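PDB 2DT4: PPC domain-containing protein from Pyrococcus horikoshii, which is of unknown function but belongs to the plant- and prokaryote-conserved (PPC) family and assembles as a trimer in the crystal. Local coordinates for residues 73-78 with 88-93. Numbering follows the deposited sequence.
Sequences ISLIGN and VHAHVS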
loop_
_atom_site.group_PDB
_atom_site.type_symbol
_atom_site.label_atom_id
_atom_site.label_comp_id
_atom_site.label_asym_id
_atom_site.label_seq_id
_atom_site.Cartn_x
_atom_site.Cartn_y
_atom_site.Cartn_z
ATOM N N ILE A 73 7.170 -1.969 6.518
ATOM C CA ILE A 73 5.837 -2.530 6.484
ATOM C C ILE A 73 5.088 -2.051 5.251
ATOM O O ILE A 73 4.450 -2.839 4.560
ATOM C CB ILE A 73 5.078 -2.164 7.766
ATOM C CG1 ILE A 73 5.728 -2.836 8.976
ATOM C CG2 ILE A 73 3.543 -2.402 7.634
ATOM C CD1 ILE A 73 5.268 -2.288 10.306
ATOM N N SER A 74 5.273 -0.782 4.924
ATOM C CA SER A 74 4.719 -0.242 3.696
ATOM C C SER A 74 5.604 0.839 3.176
ATOM O O SER A 74 6.064 1.630 3.946
ATOM C CB SER A 74 3.311 0.320 3.904
ATOM O OG SER A 74 3.278 1.436 4.766
ATOM N N LEU A 75 5.705 0.798 1.765
ATOM C CA LEU A 75 6.281 1.900 1.099
ATOM C C LEU A 75 5.241 2.132 0.044
ATOM O O LEU A 75 4.856 1.205 -0.650
ATOM C CB LEU A 75 7.644 1.579 0.457
ATOM C CG LEU A 75 8.088 2.817 -0.331
ATOM C CD1 LEU A 75 9.538 3.082 -0.154
ATOM C CD2 LEU A 75 7.649 2.771 -1.749
ATOM N N ILE A 76 4.800 3.386 -0.081
ATOM C CA ILE A 76 3.815 3.738 -1.090
ATOM C C ILE A 76 4.304 5.050 -1.595
ATOM O O ILE A 76 4.670 5.910 -0.809
ATOM C CB ILE A 76 2.357 3.872 -0.608
ATOM C CG1 ILE A 76 1.852 2.521 -0.070
ATOM C CG2 ILE A 76 1.483 4.347 -1.732
ATOM C CD1 ILE A 76 0.505 2.604 0.534
ATOM N N GLY A 77 4.318 5.233 -2.897
ATOM C CA GLY A 77 4.721 6.516 -3.409
ATOM C C GLY A 77 4.661 6.615 -4.908
ATOM O O GLY A 77 3.986 5.841 -5.567
ATOM N N ASN A 78 5.392 7.585 -5.438
ATOM C CA ASN A 78 5.325 7.835 -6.863
ATOM C C ASN A 78 6.628 8.436 -7.371
ATOM O O ASN A 78 7.462 8.911 -6.598
ATOM C CB ASN A 78 4.111 8.741 -7.173
ATOM C CG ASN A 78 4.118 10.016 -6.379
ATOM O OD1 ASN A 78 5.054 10.815 -6.517
ATOM N ND2 ASN A 78 3.114 10.199 -5.496
ATOM N N VAL A 88 11.508 10.923 -6.765
ATOM C CA VAL A 88 10.827 9.885 -5.996
ATOM C C VAL A 88 10.263 10.481 -4.706
ATOM O O VAL A 88 10.981 11.118 -3.931
ATOM C CB VAL A 88 11.769 8.717 -5.683
ATOM C CG1 VAL A 88 10.960 7.531 -5.138
ATOM C CG2 VAL A 88 12.551 8.312 -6.926
ATOM N N HIS A 89 8.958 10.299 -4.497
ATOM C CA HIS A 89 8.285 10.761 -3.283
ATOM C C HIS A 89 7.583 9.572 -2.691
ATOM O O HIS A 89 6.729 8.977 -3.337
ATOM C CB HIS A 89 7.308 11.887 -3.569
ATOM C CG HIS A 89 6.719 12.501 -2.343
ATOM N ND1 HIS A 89 7.463 12.717 -1.199
ATOM C CD2 HIS A 89 5.456 12.909 -2.058
ATOM C CE1 HIS A 89 6.686 13.261 -0.273
ATOM N NE2 HIS A 89 5.472 13.397 -0.775
ATOM N N ALA A 90 7.952 9.207 -1.470
ATOM C CA ALA A 90 7.321 8.069 -0.808
ATOM C C ALA A 90 7.155 8.254 0.683
ATOM O O ALA A 90 7.889 8.996 1.316
ATOM C CB ALA A 90 8.104 6.804 -1.063
ATOM N N HIS A 91 6.192 7.541 1.248
ATOM C CA HIS A 91 5.952 7.498 2.696
ATOM C C HIS A 91 6.121 6.064 3.138
ATOM O O HIS A 91 5.891 5.136 2.368
ATOM C CB HIS A 91 4.541 7.961 3.073
ATOM C CG HIS A 91 4.354 9.444 2.983
ATOM N ND1 HIS A 91 3.809 10.182 4.008
ATOM C CD2 HIS A 91 4.695 10.334 2.023
ATOM C CE1 HIS A 91 3.752 11.454 3.654
ATOM N NE2 HIS A 91 4.281 11.575 2.452
ATOM N N VAL A 92 6.592 5.918 4.377
ATOM C CA VAL A 92 6.859 4.552 4.893
ATOM C C VAL A 92 6.278 4.366 6.277
ATOM O O VAL A 92 6.187 5.303 7.066
ATOM C CB VAL A 92 8.385 4.270 4.951
ATOM C CG1 VAL A 92 8.967 4.122 3.571
ATOM C CG2 VAL A 92 9.103 5.323 5.779
ATOM N N SER A 93 5.967 3.098 6.569
ATOM C CA SER A 93 5.572 2.679 7.900
ATOM C C SER A 93 6.649 1.624 8.216
ATOM O O SER A 93 7.039 0.804 7.349
ATOM C CB SER A 93 4.162 2.151 8.068
ATOM O OG SER A 93 4.000 1.004 7.357
HETATM O O HOH W 1 3.479 3.618 3.156
#
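A classic beta bulge, in which I73 and S74 both face S93, interrupts the antiparallel hairpin of strands 69-82 and 85-95 at the heart of the PPC domain. I73 N gives a bond of 2.9 Å to S93 O, tilted from the carbonyl plane; S74 N reaches the same oxygen weakly, while S93 N bonds back to S74 O. Beyond the bulge the ladder is regular, with I76 paired to H91 and N78 to H89. The serine hydroxyls sit on the sheet face shared with I76 and H91, which is packed against the other two subunits of the trimer. Each OG lies between its own backbone N and carbonyl carbon (chi1 near 65° in both), bringing the tips together: S93 OG donates to S74 OG at 2.7 Å. S74 OG in turn donates to a water, which donates to H91 O, 3.0 Å from the water. An alanine in place of S74 would probably leave S93 OG without this acceptor and the water without its donor. G77 has its CA 4.0 Å from A90 CA; a side chain there would run into A90 CB and H89 O. N78 and H89 lie side by side, amide and ring planes 57° apart, but N78 OD1 bonds to R128 of the same chain and ND2 to E115 of the second subunit. On the opposite face, turned toward helix 22-33, L75 has CG anti to its backbone N (chi1 175°), which puts CD1 3.9 Å from V92 CG1 and CG 4.1 Å from A90 CB.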